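Local coordinates for protein putative dehydrogenase (Pseudomonas fluorescens, PDB 6UUG) that acts as MsuC, the methanesulfinate monooxygenase of a two-component flavin-dependent system in bacterial sulfur assimilation, at residues S332-E335 against R336-A340; L399-W402 against A403-S407; L235-G238 against P239-P243; A252-T255 against F256-F260. All blocks are in the same frame, centred on the assembly; numbering follows the deposited sequence.

Interaction 1. Residues S332-E335 against R336-A340; sequences SAEE and RGHLA
The imidazole of His338 meets Glu334 at its edge: Glu334 O lies only 2° out of the ring plane, 2.8 Å from His338 ND1. The N-H of ND1 points almost straight at this oxygen (172°), although it reaches it from above the carbonyl plane, not along a lone pair. The imidazole also meets the ring of Trp402, from helix 392-405, steeply inclined to it. Glu334 and His338 lie side by side and point the same way, with Glu334 CG 3.5 Å from His338 CE1 and the carboxylate plane 69° from the ring. Glu334 O also accepts the helical bond from His338 N at 3.0 Å, so one carbonyl serves two donors. At the start of the helix, Ser332 is the N-cap: its OG accepts from Glu335 N at 3.1 Å, while Arg336 N binds Ser332 O at 3.1 Å. The neighbours' charged ends lead away, Glu335 to a salt bridge with Lys327 and Arg336 to one with the C-terminal carboxylate of Ser415. The donor role fixes a proton on His338 ND1 and restrains the ring's rotation; Glu334 OE2 stays 4.8 Å from ND1, no salt-bridge contact, and might weakly favour a protonated ring.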
loop_
_atom_site.group_PDB
_atom_site.type_symbol
_atom_site.label_atom_id
_atom_site.label_comp_id
_atom_site.label_asym_id
_atom_site.label_seq_id
_atom_site.Cartn_x
_atom_site.Cartn_y
_atom_site.Cartn_z
ATOM N N SER A 332 -12.300 -24.764 27.018
ATOM C CA SER A 332 -12.213 -25.707 25.905
ATOM C C SER A 332 -11.112 -25.310 24.927
ATOM O O SER A 332 -10.749 -24.136 24.802
ATOM C CB SER A 332 -13.540 -25.804 25.152
ATOM O OG SER A 332 -13.835 -24.604 24.450
ATOM N N ALA A 333 -10.586 -26.311 24.219
ATOM C CA ALA A 333 -9.600 -26.035 23.182
ATOM C C ALA A 333 -10.190 -25.162 22.084
ATOM O O ALA A 333 -9.464 -24.381 21.458
ATOM C CB ALA A 333 -9.062 -27.342 22.598
ATOM N N GLU A 334 -11.497 -25.279 21.836
ATOM C CA GLU A 334 -12.126 -24.457 20.811
ATOM C C GLU A 334 -12.124 -22.987 21.209
ATOM O O GLU A 334 -11.776 -22.116 20.399
ATOM C CB GLU A 334 -13.553 -24.930 20.547
ATOM C CG GLU A 334 -14.235 -24.154 19.434
ATOM C CD GLU A 334 -15.651 -24.631 19.155
ATOM O OE1 GLU A 334 -16.399 -24.882 20.128
ATOM O OE2 GLU A 334 -16.011 -24.757 17.962
ATOM N N GLU A 335 -12.507 -22.691 22.454
ATOM C CA GLU A 335 -12.529 -21.298 22.899
ATOM C C GLU A 335 -11.122 -20.715 22.934
ATOM O O GLU A 335 -10.917 -19.547 22.564
ATOM C CB GLU A 335 -13.202 -21.180 24.274
ATOM C CG GLU A 335 -13.317 -19.730 24.729
ATOM C CD GLU A 335 -14.137 -19.545 25.985
ATOM O OE1 GLU A 335 -14.910 -20.462 26.339
ATOM O OE2 GLU A 335 -13.998 -18.478 26.617
ATOM N N ARG A 336 -10.137 -21.510 23.369
ATOM C CA ARG A 336 -8.743 -21.063 23.320
ATOM C C ARG A 336 -8.340 -20.708 21.890
ATOM O O ARG A 336 -7.689 -19.685 21.655
ATOM C CB ARG A 336 -7.817 -22.151 23.879
ATOM C CG ARG A 336 -6.379 -21.701 24.118
ATOM C CD ARG A 336 -5.486 -21.929 22.898
ATOM N NE ARG A 336 -4.112 -21.588 23.242
ATOM C CZ ARG A 336 -3.134 -21.391 22.373
ATOM N NH1 ARG A 336 -3.357 -21.510 21.064
ATOM N NH2 ARG A 336 -1.929 -21.067 22.825
ATOM N N GLY A 337 -8.696 -21.560 20.927
ATOM C CA GLY A 337 -8.302 -21.309 19.542
ATOM C C GLY A 337 -8.916 -20.046 18.967
ATOM O O GLY A 337 -8.247 -19.289 18.251
ATOM N N HIS A 338 -10.198 -19.814 19.240
ATOM C CA HIS A 338 -10.840 -18.587 18.768
ATOM C C HIS A 338 -10.201 -17.356 19.396
ATOM O O HIS A 338 -10.046 -16.324 18.733
ATOM C CB HIS A 338 -12.344 -18.634 19.051
ATOM C CG HIS A 338 -13.086 -19.540 18.118
ATOM N ND1 HIS A 338 -13.120 -20.907 18.276
ATOM C CD2 HIS A 338 -13.777 -19.278 16.983
ATOM C CE1 HIS A 338 -13.821 -21.448 17.296
ATOM N NE2 HIS A 338 -14.234 -20.480 16.500
ATOM N N LEU A 339 -9.830 -17.438 20.677
ATOM C CA LEU A 339 -9.076 -16.347 21.293
ATOM C C LEU A 339 -7.740 -16.138 20.584
ATOM O O LEU A 339 -7.349 -15.002 20.293
ATOM C CB LEU A 339 -8.842 -16.630 22.783
ATOM C CG LEU A 339 -7.957 -15.631 23.536
ATOM C CD1 LEU A 339 -8.525 -14.211 23.494
ATOM C CD2 LEU A 339 -7.741 -16.076 24.999
ATOM N N ALA A 340 -7.011 -17.225 20.339
ATOM C CA ALA A 340 -5.720 -17.116 19.666
ATOM C C ALA A 340 -5.846 -16.413 18.314
ATOM O O ALA A 340 -5.010 -15.566 17.965
ATOM C CB ALA A 340 -5.111 -18.508 19.494
#

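Interaction 2. Residues L399-W402 against A403-S407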
loop_
_atom_site.group_PDB
_atom_site.type_symbol
_atom_site.label_atom_id
_atom_site.label_comp_id
_atom_site.label_asym_id
_atom_site.label_seq_id
_atom_site.Cartn_x
_atom_site.Cartn_y
_atom_site.Cartn_z
ATOM N N LEU A 399 -3.277 -17.179 10.208
ATOM C CA LEU A 399 -4.612 -16.622 10.038
ATOM C C LEU A 399 -5.261 -17.081 8.737
ATOM O O LEU A 399 -6.483 -17.256 8.685
ATOM C CB LEU A 399 -4.549 -15.088 10.097
ATOM C CG LEU A 399 -4.297 -14.494 11.494
ATOM C CD1 LEU A 399 -4.128 -12.965 11.445
ATOM C CD2 LEU A 399 -5.440 -14.849 12.463
ATOM N N GLY A 400 -4.471 -17.271 7.682
ATOM C CA GLY A 400 -5.037 -17.788 6.451
ATOM C C GLY A 400 -5.479 -19.225 6.616
ATOM O O GLY A 400 -6.479 -19.644 6.040
ATOM N N ASP A 401 -4.740 -19.992 7.416
ATOM C CA ASP A 401 -5.146 -21.371 7.659
ATOM C C ASP A 401 -6.507 -21.411 8.340
ATOM O O ASP A 401 -7.323 -22.287 8.050
ATOM C CB ASP A 401 -4.092 -22.085 8.495
ATOM C CG ASP A 401 -4.067 -23.601 8.265
ATOM O OD1 ASP A 401 -4.512 -24.083 7.205
ATOM O OD2 ASP A 401 -3.598 -24.311 9.176
ATOM N N TRP A 402 -6.778 -20.454 9.232
ATOM C CA TRP A 402 -8.117 -20.335 9.810
ATOM C C TRP A 402 -9.128 -19.842 8.779
ATOM O O TRP A 402 -10.217 -20.404 8.631
ATOM C CB TRP A 402 -8.108 -19.381 11.009
ATOM C CG TRP A 402 -9.504 -19.030 11.407
ATOM C CD1 TRP A 402 -10.140 -17.828 11.242
ATOM C CD2 TRP A 402 -10.473 -19.917 11.981
ATOM N NE1 TRP A 402 -11.430 -17.910 11.700
ATOM C CE2 TRP A 402 -11.663 -19.183 12.153
ATOM C CE3 TRP A 402 -10.442 -21.260 12.370
ATOM C CZ2 TRP A 402 -12.823 -19.750 12.701
ATOM C CZ3 TRP A 402 -11.583 -21.818 12.918
ATOM C CH2 TRP A 402 -12.759 -21.065 13.076
ATOM N N ALA A 403 -8.796 -18.766 8.070
ATOM C CA ALA A 403 -9.765 -18.144 7.180
ATOM C C ALA A 403 -10.160 -19.062 6.028
ATOM O O ALA A 403 -11.335 -19.110 5.640
ATOM C CB ALA A 403 -9.180 -16.843 6.636
ATOM N N LEU A 404 -9.198 -19.787 5.467
ATOM C CA LEU A 404 -9.442 -20.655 4.317
ATOM C C LEU A 404 -9.911 -22.039 4.753
ATOM O O LEU A 404 -10.941 -22.527 4.275
ATOM C CB LEU A 404 -8.171 -20.794 3.468
ATOM C CG LEU A 404 -8.283 -21.721 2.244
ATOM C CD1 LEU A 404 -9.442 -21.257 1.328
ATOM C CD2 LEU A 404 -6.960 -21.761 1.504
ATOM N N ASN A 405 -9.180 -22.652 5.680
ATOM C CA ASN A 405 -9.354 -24.060 6.014
ATOM C C ASN A 405 -10.092 -24.287 7.321
ATOM O O ASN A 405 -10.413 -25.443 7.629
ATOM C CB ASN A 405 -7.984 -24.737 6.065
ATOM C CG ASN A 405 -7.301 -24.732 4.722
ATOM O OD1 ASN A 405 -7.907 -25.091 3.714
ATOM N ND2 ASN A 405 -6.056 -24.299 4.690
ATOM N N GLN A 406 -10.389 -23.222 8.074
ATOM C CA GLN A 406 -11.003 -23.312 9.406
ATOM C C GLN A 406 -10.178 -24.186 10.351
ATOM O O GLN A 406 -10.713 -24.936 11.174
ATOM C CB GLN A 406 -12.456 -23.784 9.306
ATOM C CG GLN A 406 -13.284 -22.873 8.399
ATOM C CD GLN A 406 -14.667 -23.409 8.103
ATOM O OE1 GLN A 406 -14.945 -24.594 8.296
ATOM N NE2 GLN A 406 -15.551 -22.534 7.628
ATOM N N SER A 407 -8.859 -24.067 10.259
ATOM C CA SER A 407 -7.944 -24.779 11.139
ATOM C C SER A 407 -7.559 -23.885 12.311
ATOM O O SER A 407 -7.026 -22.786 12.112
ATOM C CB SER A 407 -6.694 -25.227 10.386
ATOM O OG SER A 407 -7.049 -26.041 9.292
#
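Asp401 holds CG anti to its own backbone N (chi1 -153°), and Asn405, one turn on, keeps CG beside its backbone N (chi1 -64°); these two choices bring carboxylate and amide together. Asn405 ND2 donates to Asp401 OD1 at 3.0 Å, meeting the oxygen nearly end-on to its C-O bond, with the carboxylate and amide planes 81° apart. The other oxygen, OD2, rests 3.4 Å from Ser407 CB. The backbone oxygen Asp401 O also takes two donors, from opposite faces of its plane, Asn405 N at 3.0 Å and Ser407 N at 3.2 Å. Gln406, the first residue past the helix, has a positive phi; its N still binds Trp402 O at 2.9 Å, and its CA approaches the indole, 3.6 Å from Trp402 CE3. With an alanine at Asp401, Asn405 would probably lose one of the bonds fixing its amide, and Ser407 CB the carboxylate it packs against. The amide's OD1 is bound by Arg291 of the second subunit, whose Arg272 takes Leu404 O. The end of helix 392-405 thus lies at the subunit interface, with Trp402 edge-to-face against Trp304 of that subunit, while Leu399 packs on Thr341 and Ala344 of helix 333-360.

Interaction 3. Residues L235-G238 against P239-P243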
loop_
_atom_site.group_PDB
_atom_site.type_symbol
_atom_site.label_atom_id
_atom_site.label_comp_id
_atom_site.label_asym_id
_atom_site.label_seq_id
_atom_site.Cartn_x
_atom_site.Cartn_y
_atom_site.Cartn_z
ATOM N N LEU A 235 5.603 -27.698 37.125
ATOM C CA LEU A 235 5.376 -28.990 36.488
ATOM C C LEU A 235 3.922 -29.430 36.451
ATOM O O LEU A 235 3.557 -30.218 35.577
ATOM C CB LEU A 235 6.188 -30.085 37.201
ATOM C CG LEU A 235 7.703 -30.006 37.030
ATOM C CD1 LEU A 235 8.395 -30.973 37.978
ATOM C CD2 LEU A 235 8.082 -30.301 35.589
ATOM N N ASP A 236 3.084 -28.959 37.369
ATOM C CA ASP A 236 1.714 -29.458 37.490
ATOM C C ASP A 236 0.724 -28.311 37.341
ATOM O O ASP A 236 0.505 -27.551 38.301
ATOM C CB ASP A 236 1.529 -30.156 38.837
ATOM C CG ASP A 236 0.454 -31.235 38.797
ATOM O OD1 ASP A 236 -0.014 -31.574 37.687
ATOM O OD2 ASP A 236 0.080 -31.741 39.878
ATOM N N PRO A 237 0.064 -28.158 36.179
ATOM C CA PRO A 237 0.093 -29.029 34.996
ATOM C C PRO A 237 1.235 -28.768 34.010
ATOM O O PRO A 237 1.333 -29.480 33.012
ATOM C CB PRO A 237 -1.244 -28.723 34.328
ATOM C CG PRO A 237 -1.451 -27.268 34.623
ATOM C CD PRO A 237 -0.914 -27.061 36.024
ATOM N N GLY A 238 2.065 -27.758 34.266
ATOM C CA GLY A 238 3.190 -27.457 33.410
ATOM C C GLY A 238 2.802 -26.786 32.102
ATOM O O GLY A 238 1.624 -26.531 31.831
ATOM N N PRO A 239 3.794 -26.478 31.270
ATOM C CA PRO A 239 3.519 -25.740 30.032
ATOM C C PRO A 239 2.873 -26.601 28.955
ATOM O O PRO A 239 3.076 -27.815 28.885
ATOM C CB PRO A 239 4.910 -25.260 29.590
ATOM C CG PRO A 239 5.855 -26.228 30.213
ATOM C CD PRO A 239 5.238 -26.643 31.513
ATOM N N LEU A 240 2.078 -25.931 28.113
ATOM C CA LEU A 240 1.453 -26.504 26.916
ATOM C C LEU A 240 0.711 -27.801 27.227
ATOM O O LEU A 240 0.937 -28.846 26.607
ATOM C CB LEU A 240 2.489 -26.714 25.806
ATOM C CG LEU A 240 3.082 -25.420 25.235
ATOM C CD1 LEU A 240 4.183 -25.706 24.223
ATOM C CD2 LEU A 240 1.995 -24.535 24.617
ATOM N N SER A 241 -0.204 -27.712 28.198
ATOM C CA SER A 241 -0.900 -28.876 28.713
ATOM C C SER A 241 -2.382 -28.679 28.470
ATOM O O SER A 241 -2.880 -29.010 27.375
ATOM C CB SER A 241 -0.492 -29.100 30.181
ATOM O OG SER A 241 -0.743 -27.954 30.970
ATOM N N THR A 242 -3.150 -28.166 29.432
ATOM C CA THR A 242 -4.570 -27.909 29.217
ATOM C C THR A 242 -4.770 -26.621 28.417
ATOM O O THR A 242 -3.868 -25.778 28.364
ATOM C CB THR A 242 -5.301 -27.772 30.546
ATOM O OG1 THR A 242 -4.859 -26.577 31.213
ATOM C CG2 THR A 242 -5.042 -28.983 31.440
ATOM N N PRO A 243 -5.960 -26.434 27.817
ATOM C CA PRO A 243 -6.268 -25.142 27.177
ATOM C C PRO A 243 -6.048 -23.939 28.080
ATOM O O PRO A 243 -5.527 -22.905 27.629
ATOM C CB PRO A 243 -7.750 -25.288 26.798
ATOM C CG PRO A 243 -7.940 -26.741 26.573
ATOM C CD PRO A 243 -7.017 -27.435 27.567
HETATM O O HOH W 1 3.307 -29.882 30.612
#
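Gly238 bends the chain with a positive phi of 75° just after a cis peptide bond that precedes Pro237, so the sequence Pro237-Gly238-Pro239 folds back towards Ser241 without any helix or strand. This positive phi is a backbone shape that glycine, having no side chain, adopts readily. The side-chain contact rests on Ser241. Its OG sits between its own backbone N and carbonyl carbon (chi1 56°), which aims the hydroxyl back across the turn, where it donates to Gly238 O at 2.9 Å. The hydroxyl comes from above the carbonyl plane, 40° out of it, and not on a lone pair. The Pro237 ring lies against the hydroxyl itself, its CB 3.5 Å from Ser241 OG. A water ties the backbone together at another point: it donates to Pro237 O at 3.1 Å and to Pro239 O at 2.7 Å, spanning the bend between the two prolines. Side chain and water thus each bridge a loop in which the two segments share no direct backbone-to-backbone hydrogen bond. The loop links strand 221-228 to helix 247-277. Its backbone is bonded at Gly238 to Phe119, at the end of helix 100-119, while Pro239 and Leu240 lean on Phe413 of the C-terminal tail. Further along, Thr242 OG1 bonds to Ala245 N, just ahead of helix 247-277, whose start this loop leads into.

Interaction 4. Residues A252-T255 against F256-F260; sequences AQLT and FTHMF
Leu254 and His258 form the close-packed side of this helical turn. Leu254 CG stands 3.6 Å from His258 CE1, the two side chains slanting across each other, and His258 ND1 donates to Leu254 O at 2.9 Å with the oxygen near the ring plane. His258 N takes the same oxygen at 3.0 Å from the opposite face of the carbonyl plane. Thr257 repeats the scheme one residue earlier: OG1, set beside its own backbone N (chi1 -62°), donates to Gln253 O at 2.9 Å, and Thr257 N reaches that oxygen from its other face. With a leucine in place of His258, Leu254 O would probably lose its side-chain donor, leaving the backbone bond. The Phe256 side is less enclosed: Phe256 is partly exposed, and its ring slants past Ala252 O instead of meeting a side chain of 252-255; His104 meets it edge-to-face. Leu89 of helix 85-96 packs on Leu254 and His258, and Val314 of helix 294-327 on Thr257 and His258. Side chains bonding back to the carbonyl four residues earlier satisfy polar groups in this buried part of helix 247-277, in the C-terminal helical bundle characteristic of the acyl-CoA dehydrogenase fold.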
loop_
_atom_site.group_PDB
_atom_site.type_symbol
_atom_site.label_atom_id
_atom_site.label_comp_id
_atom_site.label_asym_id
_atom_site.label_seq_id
_atom_site.Cartn_x
_atom_site.Cartn_y
_atom_site.Cartn_z
ATOM N N ALA A 252 1.070 -13.497 26.566
ATOM C CA ALA A 252 2.289 -12.858 26.064
ATOM C C ALA A 252 2.031 -12.108 24.757
ATOM O O ALA A 252 2.416 -10.941 24.619
ATOM C CB ALA A 252 3.394 -13.903 25.880
ATOM N N GLN A 253 1.376 -12.766 23.791
ATOM C CA GLN A 253 1.083 -12.131 22.506
ATOM C C GLN A 253 0.204 -10.899 22.670
ATOM O O GLN A 253 0.448 -9.870 22.031
ATOM C CB GLN A 253 0.400 -13.130 21.573
ATOM C CG GLN A 253 1.314 -14.267 21.134
ATOM C CD GLN A 253 2.338 -13.806 20.110
ATOM O OE1 GLN A 253 1.984 -13.152 19.128
ATOM N NE2 GLN A 253 3.617 -14.123 20.347
ATOM N N LEU A 254 -0.832 -10.984 23.509
ATOM C CA LEU A 254 -1.703 -9.827 23.696
ATOM C C LEU A 254 -1.025 -8.723 24.510
ATOM O O LEU A 254 -1.383 -7.547 24.364
ATOM C CB LEU A 254 -3.032 -10.278 24.343
ATOM C CG LEU A 254 -4.167 -9.245 24.350
ATOM C CD1 LEU A 254 -4.418 -8.708 22.961
ATOM C CD2 LEU A 254 -5.461 -9.854 24.912
ATOM N N THR A 255 -0.034 -9.063 25.340
ATOM C CA THR A 255 0.744 -8.034 26.033
ATOM C C THR A 255 1.542 -7.206 25.034
ATOM O O THR A 255 1.491 -5.969 25.060
ATOM C CB THR A 255 1.665 -8.684 27.074
ATOM O OG1 THR A 255 0.869 -9.317 28.091
ATOM C CG2 THR A 255 2.582 -7.646 27.727
ATOM N N PHE A 256 2.262 -7.881 24.125
ATOM C CA PHE A 256 2.944 -7.177 23.038
ATOM C C PHE A 256 1.966 -6.343 22.234
ATOM O O PHE A 256 2.266 -5.204 21.870
ATOM C CB PHE A 256 3.637 -8.167 22.095
ATOM C CG PHE A 256 4.955 -8.662 22.597
ATOM C CD1 PHE A 256 5.971 -7.770 22.892
ATOM C CD2 PHE A 256 5.196 -10.018 22.717
ATOM C CE1 PHE A 256 7.202 -8.225 23.344
ATOM C CE2 PHE A 256 6.423 -10.483 23.166
ATOM C CZ PHE A 256 7.426 -9.579 23.482
ATOM N N THR A 257 0.790 -6.911 21.937
ATOM C CA THR A 257 -0.185 -6.217 21.104
ATOM C C THR A 257 -0.632 -4.913 21.751
ATOM O O THR A 257 -0.746 -3.887 21.071
ATOM C CB THR A 257 -1.393 -7.118 20.823
ATOM O OG1 THR A 257 -0.971 -8.286 20.108
ATOM C CG2 THR A 257 -2.425 -6.383 19.963
ATOM N N HIS A 258 -0.920 -4.939 23.061
ATOM C CA HIS A 258 -1.295 -3.709 23.755
ATOM C C HIS A 258 -0.155 -2.699 23.746
ATOM O O HIS A 258 -0.396 -1.483 23.685
ATOM C CB HIS A 258 -1.725 -4.020 25.194
ATOM C CG HIS A 258 -3.142 -4.473 25.309
ATOM N ND1 HIS A 258 -3.566 -5.722 24.919
ATOM C CD2 HIS A 258 -4.242 -3.823 25.772
ATOM C CE1 HIS A 258 -4.870 -5.828 25.143
ATOM N NE2 HIS A 258 -5.302 -4.688 25.662
ATOM N N MET A 259 1.093 -3.179 23.849
ATOM C CA MET A 259 2.256 -2.298 23.722
ATOM C C MET A 259 2.277 -1.614 22.363
ATOM O O MET A 259 2.534 -0.403 22.262
ATOM C CB MET A 259 3.560 -3.089 23.914
ATOM C CG MET A 259 3.860 -3.567 25.319
ATOM S SD MET A 259 5.225 -4.773 25.343
ATOM C CE MET A 259 6.482 -3.906 24.412
ATOM N N PHE A 260 2.065 -2.396 21.293
ATOM C CA PHE A 260 2.092 -1.851 19.940
ATOM C C PHE A 260 1.056 -0.750 19.767
ATOM O O PHE A 260 1.333 0.294 19.165
ATOM C CB PHE A 260 1.830 -2.959 18.907
ATOM C CG PHE A 260 2.865 -4.072 18.873
ATOM C CD1 PHE A 260 4.037 -4.010 19.607
ATOM C CD2 PHE A 260 2.633 -5.201 18.082
ATOM C CE1 PHE A 260 4.982 -5.063 19.556
ATOM C CE2 PHE A 260 3.564 -6.243 18.036
ATOM C CZ PHE A 260 4.732 -6.165 18.771
#

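Along the chain the contacts come in the order 3, 4, 1, 2, none interlaced with another. Interaction 3 is the loop leading into helix 247-277, on which interaction 4 lies near the centre of the chain; interaction 1 opens helix 333-360, and interaction 2 ends helix 392-405. Interaction 1 touches two of the others: its centre is about 14 Å from that of interaction 2, where His338 NE2 packs 3.8 Å from Trp402 CH2, and about 16 Å from the centre of interaction 3, where Pro243 CG is 3.6 Å from Ala333 N. Interaction 4 stands apart, its nearest atoms about 6 Å from interaction 1. The set thus runs from the buried helical core to the subunit interface.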